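Putative lipoprotein YcdA (PDB 4R4G) is of unknown function but is probably a membrane-anchored lipoprotein of the cell envelope, built from an Ig-like domain and an alpha/beta domain joined by a kinked helix. Local coordinates at residues E77-E81 with K82-S86; F181-S184 with A185-G188; A200-K203 with A204-N207; E214-S217 with K218-I222. All blocks are in the same frame, centred on the assembly; numbering follows the deposited sequence.

Contact 1 (E77-E81 with K82-S86); sequences EDYSE and KLQGS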
# COMPACT_ATOMS: atom_id res chain seq x y z
N GLU A 77 1.89 2.35 -15.31
CA GLU A 77 2.26 3.73 -14.97
C GLU A 77 3.33 4.22 -15.95
O GLU A 77 3.24 5.35 -16.41
CB GLU A 77 2.74 3.84 -13.51
CG GLU A 77 3.16 5.24 -13.06
CD GLU A 77 4.64 5.57 -13.17
OE1 GLU A 77 5.45 4.64 -13.34
OE2 GLU A 77 4.98 6.77 -13.05
N ASP A 78 4.28 3.36 -16.32
CA ASP A 78 5.32 3.72 -17.28
C ASP A 78 5.05 2.94 -18.55
O ASP A 78 5.39 1.76 -18.63
CB ASP A 78 6.71 3.46 -16.68
CG ASP A 78 7.89 3.86 -17.52
OD1 ASP A 78 7.69 4.32 -18.67
OD2 ASP A 78 9.03 3.68 -17.05
N TYR A 79 4.44 3.59 -19.56
CA TYR A 79 4.06 2.96 -20.82
C TYR A 79 5.24 2.23 -21.49
O TYR A 79 4.99 1.33 -22.28
CB TYR A 79 3.43 3.98 -21.79
CG TYR A 79 2.88 3.33 -23.05
CD1 TYR A 79 1.70 2.58 -23.01
CD2 TYR A 79 3.57 3.40 -24.25
CE1 TYR A 79 1.21 1.95 -24.15
CE2 TYR A 79 3.09 2.75 -25.39
CZ TYR A 79 1.92 2.02 -25.33
OH TYR A 79 1.40 1.37 -26.43
N SER A 80 6.50 2.57 -21.15
CA SER A 80 7.67 1.89 -21.72
C SER A 80 7.69 0.42 -21.28
O SER A 80 8.29 -0.39 -21.98
CB SER A 80 8.97 2.59 -21.34
OG SER A 80 9.25 2.51 -19.95
N GLU A 81 6.97 0.07 -20.19
CA GLU A 81 6.84 -1.29 -19.66
C GLU A 81 5.89 -2.15 -20.48
O GLU A 81 5.63 -3.30 -20.10
CB GLU A 81 6.30 -1.27 -18.23
CG GLU A 81 7.21 -0.78 -17.10
CD GLU A 81 6.49 -0.83 -15.75
OE1 GLU A 81 5.76 -1.82 -15.50
OE2 GLU A 81 6.63 0.14 -14.97
N LYS A 82 5.31 -1.60 -21.56
CA LYS A 82 4.33 -2.29 -22.37
C LYS A 82 4.93 -2.64 -23.70
O LYS A 82 5.91 -2.02 -24.10
CB LYS A 82 3.10 -1.37 -22.55
CG LYS A 82 1.82 -2.09 -22.97
CD LYS A 82 0.64 -1.18 -22.94
CE LYS A 82 -0.52 -1.78 -23.69
NZ LYS A 82 -1.81 -1.10 -23.42
N LEU A 83 4.35 -3.64 -24.39
CA LEU A 83 4.78 -4.04 -25.72
C LEU A 83 4.77 -2.82 -26.65
O LEU A 83 3.79 -2.06 -26.64
CB LEU A 83 3.89 -5.17 -26.28
CG LEU A 83 4.20 -5.67 -27.71
CD1 LEU A 83 5.54 -6.37 -27.78
CD2 LEU A 83 3.12 -6.60 -28.19
N GLN A 84 5.86 -2.61 -27.39
CA GLN A 84 5.96 -1.45 -28.25
C GLN A 84 5.71 -1.80 -29.68
O GLN A 84 6.16 -2.84 -30.17
CB GLN A 84 7.32 -0.75 -28.10
CG GLN A 84 7.64 -0.26 -26.68
CD GLN A 84 6.72 0.81 -26.14
OE1 GLN A 84 6.43 1.84 -26.77
NE2 GLN A 84 6.27 0.60 -24.92
N GLY A 85 4.99 -0.91 -30.35
CA GLY A 85 4.68 -1.03 -31.77
C GLY A 85 5.98 -1.07 -32.55
O GLY A 85 6.80 -0.16 -32.44
N SER A 86 6.20 -2.17 -33.24
CA SER A 86 7.43 -2.37 -33.98
C SER A 86 7.16 -3.19 -35.22
O SER A 86 6.02 -3.55 -35.48
CB SER A 86 8.47 -3.04 -33.09
OG SER A 86 7.96 -4.25 -32.55
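Lys-82 runs past the ring of Tyr-79 in the loop leading to strand 86-88. Its CB sits 4.1 Å above one face of that ring, offset toward the rim, near Tyr-79 O. With CG anti to the backbone N (chi1 -161°) and the chain extended beyond, CD comes to 3.4 Å from Tyr-79 CE1, and CE lies farther off it. NZ continues beyond the ring to Thr-74 O and a salt bridge with Asp-75. The backbone closes here, Lys-82 N donating to Tyr-79 O over 3.0 Å after the short 3-10 segment 79-81. Gln-84, bent at chi2 (-63°), folds back, and its NE2 bonds to Lys-82 O at 2.8 Å and, weakly, to Tyr-79 O, while OE1 lies 3.7 Å from Tyr-79 CE2, the amide nearly perpendicular to the ring. With an alanine in place of this glutamine the amide is gone, and Lys-82 O and Tyr-79 O would probably be left without that donor. Earlier, Ser-80 N donates to Asp-78 OD1, an Asx turn, and Ser-80 OG reaches that oxygen from the same face. The chemistry implies a turn held by backbone carbonyls and one carboxylate oxygen, with an aliphatic lysine stem against the tyrosine.

Contact 2 (F181-S184 with A185-G188); sequences FNES and AKDG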
# COMPACT_ATOMS: atom_id res chain seq x y z
N PHE A 181 11.38 7.40 17.54
CA PHE A 181 10.00 7.90 17.48
C PHE A 181 9.57 8.45 18.82
O PHE A 181 9.12 9.58 18.87
CB PHE A 181 9.01 6.81 16.99
CG PHE A 181 7.56 7.24 16.98
CD1 PHE A 181 7.03 7.93 15.89
CD2 PHE A 181 6.72 6.96 18.07
CE1 PHE A 181 5.69 8.34 15.90
CE2 PHE A 181 5.39 7.38 18.07
CZ PHE A 181 4.88 8.06 16.98
N ASN A 182 9.73 7.66 19.90
CA ASN A 182 9.40 8.05 21.26
C ASN A 182 10.15 9.30 21.71
O ASN A 182 9.58 10.13 22.40
CB ASN A 182 9.68 6.90 22.22
CG ASN A 182 8.73 5.75 22.02
OD1 ASN A 182 7.74 5.84 21.31
ND2 ASN A 182 9.01 4.62 22.64
N GLU A 183 11.41 9.46 21.31
CA GLU A 183 12.16 10.64 21.72
C GLU A 183 11.66 11.86 20.98
O GLU A 183 11.37 12.88 21.62
CB GLU A 183 13.67 10.45 21.54
CG GLU A 183 14.30 9.59 22.63
CD GLU A 183 13.94 9.90 24.08
OE1 GLU A 183 14.00 11.08 24.48
OE2 GLU A 183 13.59 8.94 24.80
N SER A 184 11.46 11.74 19.67
CA SER A 184 10.93 12.79 18.81
C SER A 184 9.54 13.22 19.31
O SER A 184 9.26 14.42 19.38
CB SER A 184 10.86 12.28 17.37
OG SER A 184 10.19 13.17 16.49
N ALA A 185 8.70 12.24 19.73
CA ALA A 185 7.35 12.46 20.24
C ALA A 185 7.34 13.21 21.57
O ALA A 185 6.49 14.07 21.76
CB ALA A 185 6.64 11.12 20.39
N LYS A 186 8.27 12.88 22.50
CA LYS A 186 8.41 13.53 23.80
C LYS A 186 8.89 14.96 23.64
O LYS A 186 8.37 15.86 24.31
CB LYS A 186 9.39 12.76 24.70
CG LYS A 186 8.79 11.51 25.33
CD LYS A 186 9.68 10.93 26.41
CE LYS A 186 10.88 10.21 25.87
NZ LYS A 186 11.75 9.71 26.95
N ASP A 187 9.89 15.16 22.77
CA ASP A 187 10.49 16.46 22.47
C ASP A 187 9.46 17.39 21.82
O ASP A 187 9.38 18.57 22.18
CB ASP A 187 11.72 16.28 21.55
CG ASP A 187 12.97 15.70 22.23
OD1 ASP A 187 12.87 15.19 23.38
OD2 ASP A 187 14.06 15.75 21.60
N GLY A 188 8.65 16.83 20.93
CA GLY A 188 7.59 17.55 20.24
C GLY A 188 6.44 17.91 21.15
O GLY A 188 5.82 18.96 20.97
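Glu-183 and Lys-186 lie side by side and point the same way, one helical turn apart, and the ammonium and carboxylate meet in a salt bridge. Lys-186 NZ reaches Glu-183 OE2 at 2.9 Å, on the syn side of the carboxylate and 26° out of its plane. The bend at chi2 of the glutamate (-47°) brings its carboxylate alongside the end of the lysine, whose CE is 3.2 Å from OE2. The ammonium has other acceptors as well: it makes a salt bridge with Asp-206 OD1 and a hydrogen bond to Ala-200 O, so it is gripped from the loop and helix that come after its own helix.

All of this is built on a regular stretch of alpha helix, the middle of 174-192 in the C-terminal domain, where each carbonyl is taken by the amide four residues on. Ala-185 N gives to Phe-181 O at 2.8 Å, Asp-187 N to Glu-183 O at 3.0 Å, Lys-186 N to Asn-182 O and Gly-188 N to Ser-184 O.

Among the other polar side chains, Asn-182 OD1 accepts from Lys-213 NZ on helix 203-219, while it also lies in plane at the edge of the Phe-181 ring. Asp-187 OD1 stands 4.4 Å from Glu-183 OE1, a close approach of like charges whose repulsion the lysine beside Glu-183 may ease. On another side of the helix, the Ala-185 methyl comes about 4 Å from a bound tetraethylene glycol, probably a crystallisation additive.

Contact 3 (A200-K203 with A204-N207); sequences ADSK and ALDN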
# COMPACT_ATOMS: atom_id res chain seq x y z
N ALA A 200 11.89 15.86 29.50
CA ALA A 200 12.15 14.95 28.37
C ALA A 200 12.50 13.52 28.81
O ALA A 200 11.93 12.57 28.27
CB ALA A 200 13.26 15.50 27.48
N ASP A 201 13.41 13.37 29.80
CA ASP A 201 13.76 12.04 30.31
C ASP A 201 13.23 11.92 31.74
O ASP A 201 13.99 11.95 32.71
CB ASP A 201 15.26 11.71 30.16
CG ASP A 201 15.66 11.10 28.80
OD1 ASP A 201 14.82 10.40 28.17
OD2 ASP A 201 16.83 11.28 28.39
N SER A 202 11.88 11.83 31.84
CA SER A 202 11.11 11.69 33.07
C SER A 202 10.03 10.62 32.93
O SER A 202 9.53 10.39 31.83
CB SER A 202 10.46 13.01 33.46
OG SER A 202 9.37 13.36 32.64
N LYS A 203 9.67 9.98 34.06
CA LYS A 203 8.63 8.95 34.17
C LYS A 203 7.31 9.48 33.60
O LYS A 203 6.64 8.76 32.87
CB LYS A 203 8.45 8.54 35.66
CG LYS A 203 7.57 7.30 35.95
CD LYS A 203 7.02 7.29 37.40
CE LYS A 203 6.59 5.92 37.90
NZ LYS A 203 5.34 5.44 37.25
N ALA A 204 6.96 10.74 33.93
CA ALA A 204 5.75 11.44 33.52
C ALA A 204 5.59 11.45 32.02
O ALA A 204 4.50 11.14 31.52
CB ALA A 204 5.76 12.86 34.04
N LEU A 205 6.69 11.77 31.31
CA LEU A 205 6.64 11.82 29.87
C LEU A 205 6.68 10.45 29.24
O LEU A 205 6.08 10.28 28.18
CB LEU A 205 7.71 12.72 29.29
CG LEU A 205 7.11 14.00 28.74
CD1 LEU A 205 6.79 15.00 29.86
CD2 LEU A 205 7.99 14.59 27.67
N ASP A 206 7.31 9.46 29.87
CA ASP A 206 7.30 8.10 29.32
C ASP A 206 5.94 7.47 29.54
O ASP A 206 5.46 6.72 28.69
CB ASP A 206 8.41 7.22 29.92
CG ASP A 206 9.81 7.46 29.40
OD1 ASP A 206 9.98 8.30 28.49
OD2 ASP A 206 10.75 6.80 29.89
N ASN A 207 5.29 7.80 30.68
CA ASN A 207 3.96 7.30 30.99
C ASN A 207 2.93 7.88 30.02
O ASN A 207 1.97 7.18 29.69
CB ASN A 207 3.57 7.58 32.44
CG ASN A 207 4.04 6.53 33.42
OD1 ASN A 207 4.76 5.57 33.08
ND2 ASN A 207 3.64 6.69 34.67
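Ser-202 caps the start of helix 203-219: its OG accepts from Leu-205 N at 3.4 Å, a long and weak bond but a fairly straight one (157°). The hydroxyl is set between the backbone N and the carbonyl carbon (chi1 73°), which turns it over the first turn, and the same OG is hydrogen-bonded to Tyr-199 O. This is the N-cap arrangement, in which a serine side chain covers a first-turn amide, which otherwise has only a weak bond to Ser-202 O.

The close side of the contact is this cap and the turn behind it. Asp-206 N gives to Ser-202 O at 3.1 Å, and Asn-207 N to Lys-203 O at 2.7 Å. Around the hydroxyl the Ala-204 and Leu-205 CB atoms pack at 3.9 and 3.8 Å from Ser-202 OG, and Leu-205 CD2 reaches Ala-200 CA at 4.2 Å.

The other side is loose. Lys-203 is exposed; its chain extends as far as CE, turns at chi4 and crosses Asn-207 at an angle.

On the side of helix 174-192, the buried Leu-205 rests on Lys-186 and Leu-190, and Ala-200 also touches Leu-190. The cap thus stands where the loop from helix 174-192 turns into helix 203-219, against the flank of the former.

Contact 4 (E214-S217 with K218-I222); sequences EGLS and KNSSI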
# COMPACT_ATOMS: atom_id res chain seq x y z
N GLU A 214 -1.27 2.91 24.38
CA GLU A 214 -2.22 1.90 24.85
C GLU A 214 -3.63 2.30 24.41
O GLU A 214 -4.38 1.43 23.96
CB GLU A 214 -2.13 1.67 26.36
CG GLU A 214 -2.56 0.26 26.73
CD GLU A 214 -3.43 0.14 27.97
OE1 GLU A 214 -2.93 0.44 29.09
OE2 GLU A 214 -4.59 -0.29 27.83
N GLY A 215 -3.92 3.60 24.47
CA GLY A 215 -5.19 4.17 24.05
C GLY A 215 -5.43 3.96 22.57
O GLY A 215 -6.49 3.47 22.18
N LEU A 216 -4.43 4.27 21.73
CA LEU A 216 -4.54 4.11 20.28
C LEU A 216 -4.67 2.66 19.90
O LEU A 216 -5.47 2.35 19.03
CB LEU A 216 -3.36 4.76 19.54
CG LEU A 216 -3.15 6.27 19.72
CD1 LEU A 216 -1.94 6.74 18.94
CD2 LEU A 216 -4.35 7.09 19.27
N SER A 217 -3.96 1.75 20.58
CA SER A 217 -4.01 0.31 20.28
C SER A 217 -5.41 -0.26 20.40
O SER A 217 -5.76 -1.18 19.66
CB SER A 217 -3.06 -0.48 21.18
OG SER A 217 -3.62 -0.76 22.45
N LYS A 218 -6.21 0.30 21.31
CA LYS A 218 -7.56 -0.16 21.64
C LYS A 218 -8.69 0.70 21.03
O LYS A 218 -9.68 0.15 20.57
CB LYS A 218 -7.73 -0.17 23.17
CG LYS A 218 -7.04 -1.36 23.83
CD LYS A 218 -6.71 -1.12 25.31
CE LYS A 218 -7.83 -1.48 26.28
NZ LYS A 218 -7.47 -1.11 27.68
N ASN A 219 -8.57 2.02 21.09
CA ASN A 219 -9.63 2.95 20.72
C ASN A 219 -9.41 3.66 19.38
O ASN A 219 -10.07 4.66 19.10
CB ASN A 219 -9.81 3.98 21.84
CG ASN A 219 -9.76 3.39 23.23
OD1 ASN A 219 -10.28 2.28 23.47
ND2 ASN A 219 -9.10 4.10 24.17
N SER A 220 -8.52 3.14 18.54
CA SER A 220 -8.29 3.70 17.21
C SER A 220 -8.06 2.56 16.26
O SER A 220 -7.66 1.45 16.68
CB SER A 220 -7.15 4.71 17.19
OG SER A 220 -5.92 4.09 16.87
N SER A 221 -8.34 2.81 14.99
CA SER A 221 -8.22 1.79 13.96
C SER A 221 -7.55 2.30 12.70
O SER A 221 -7.66 3.48 12.37
CB SER A 221 -9.60 1.25 13.61
OG SER A 221 -9.48 0.04 12.87
N ILE A 222 -6.88 1.39 12.00
CA ILE A 222 -6.26 1.64 10.71
C ILE A 222 -6.66 0.51 9.74
O ILE A 222 -6.52 -0.67 10.05
CB ILE A 222 -4.73 1.84 10.76
CG1 ILE A 222 -4.18 2.02 9.33
CG2 ILE A 222 -4.01 0.70 11.51
CD1 ILE A 222 -2.79 2.63 9.18
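Two bent chains bring Glu-214 and Lys-218 together: the glutamate places CG anti to its nitrogen (chi1 -152°) and kinks at chi2, the lysine turns at chi3 (87°), and the two chains lie side by side, pointing the same way. Lys-218 NZ then meets Glu-214 OE2 at 3.0 Å, nearly along the C-O axis, in a salt bridge, and Lys-218 CD touches the same oxygen at 3.4 Å. With a glutamine in place of this acid the charge is gone, and the Lys-218 ammonium would probably be left without its carboxylate mate and freer to swing. Ser-217 OG bonds back to Glu-214 O at 2.8 Å.

Near its C-terminal end the bonding of the helix changes. Gly-215 O takes Asn-219 N at 2.8 Å and also Lys-218 N at 3.3 Å, whereas the bond from Lys-218 N to Glu-214 O is weak. Ser-220, its CB pointing back toward the helix, uses OG to hold Leu-216 O at 2.8 Å; its N adds a weak bond. The buried Ser-220 also packs on Phe-159 and Phe-323. This is the C-terminal region of helix 203-219, joined through Ser-220 to strand 221-230 of the mixed sheet.

How the contacts relate
Contact 1 stands apart in the Ig-like domain, its centre about 45 to 56 Å from the centres of the other three, which share the C-terminal domain. Contacts 2 and 3 are surface contacts that touch each other through Lys-186, joining helix 174-192 to the start of helix 203-219. Contact 4 takes the far end of that same helix and, like contact 1, is partly buried. The chemistry follows the place: mid-helix regularity and a salt bridge in contact 2, a serine cap at the helix start in contact 3, bifurcated and hydroxyl bonds at its end in contact 4, and loop carbonyls with a tyrosine-lysine packing in contact 1.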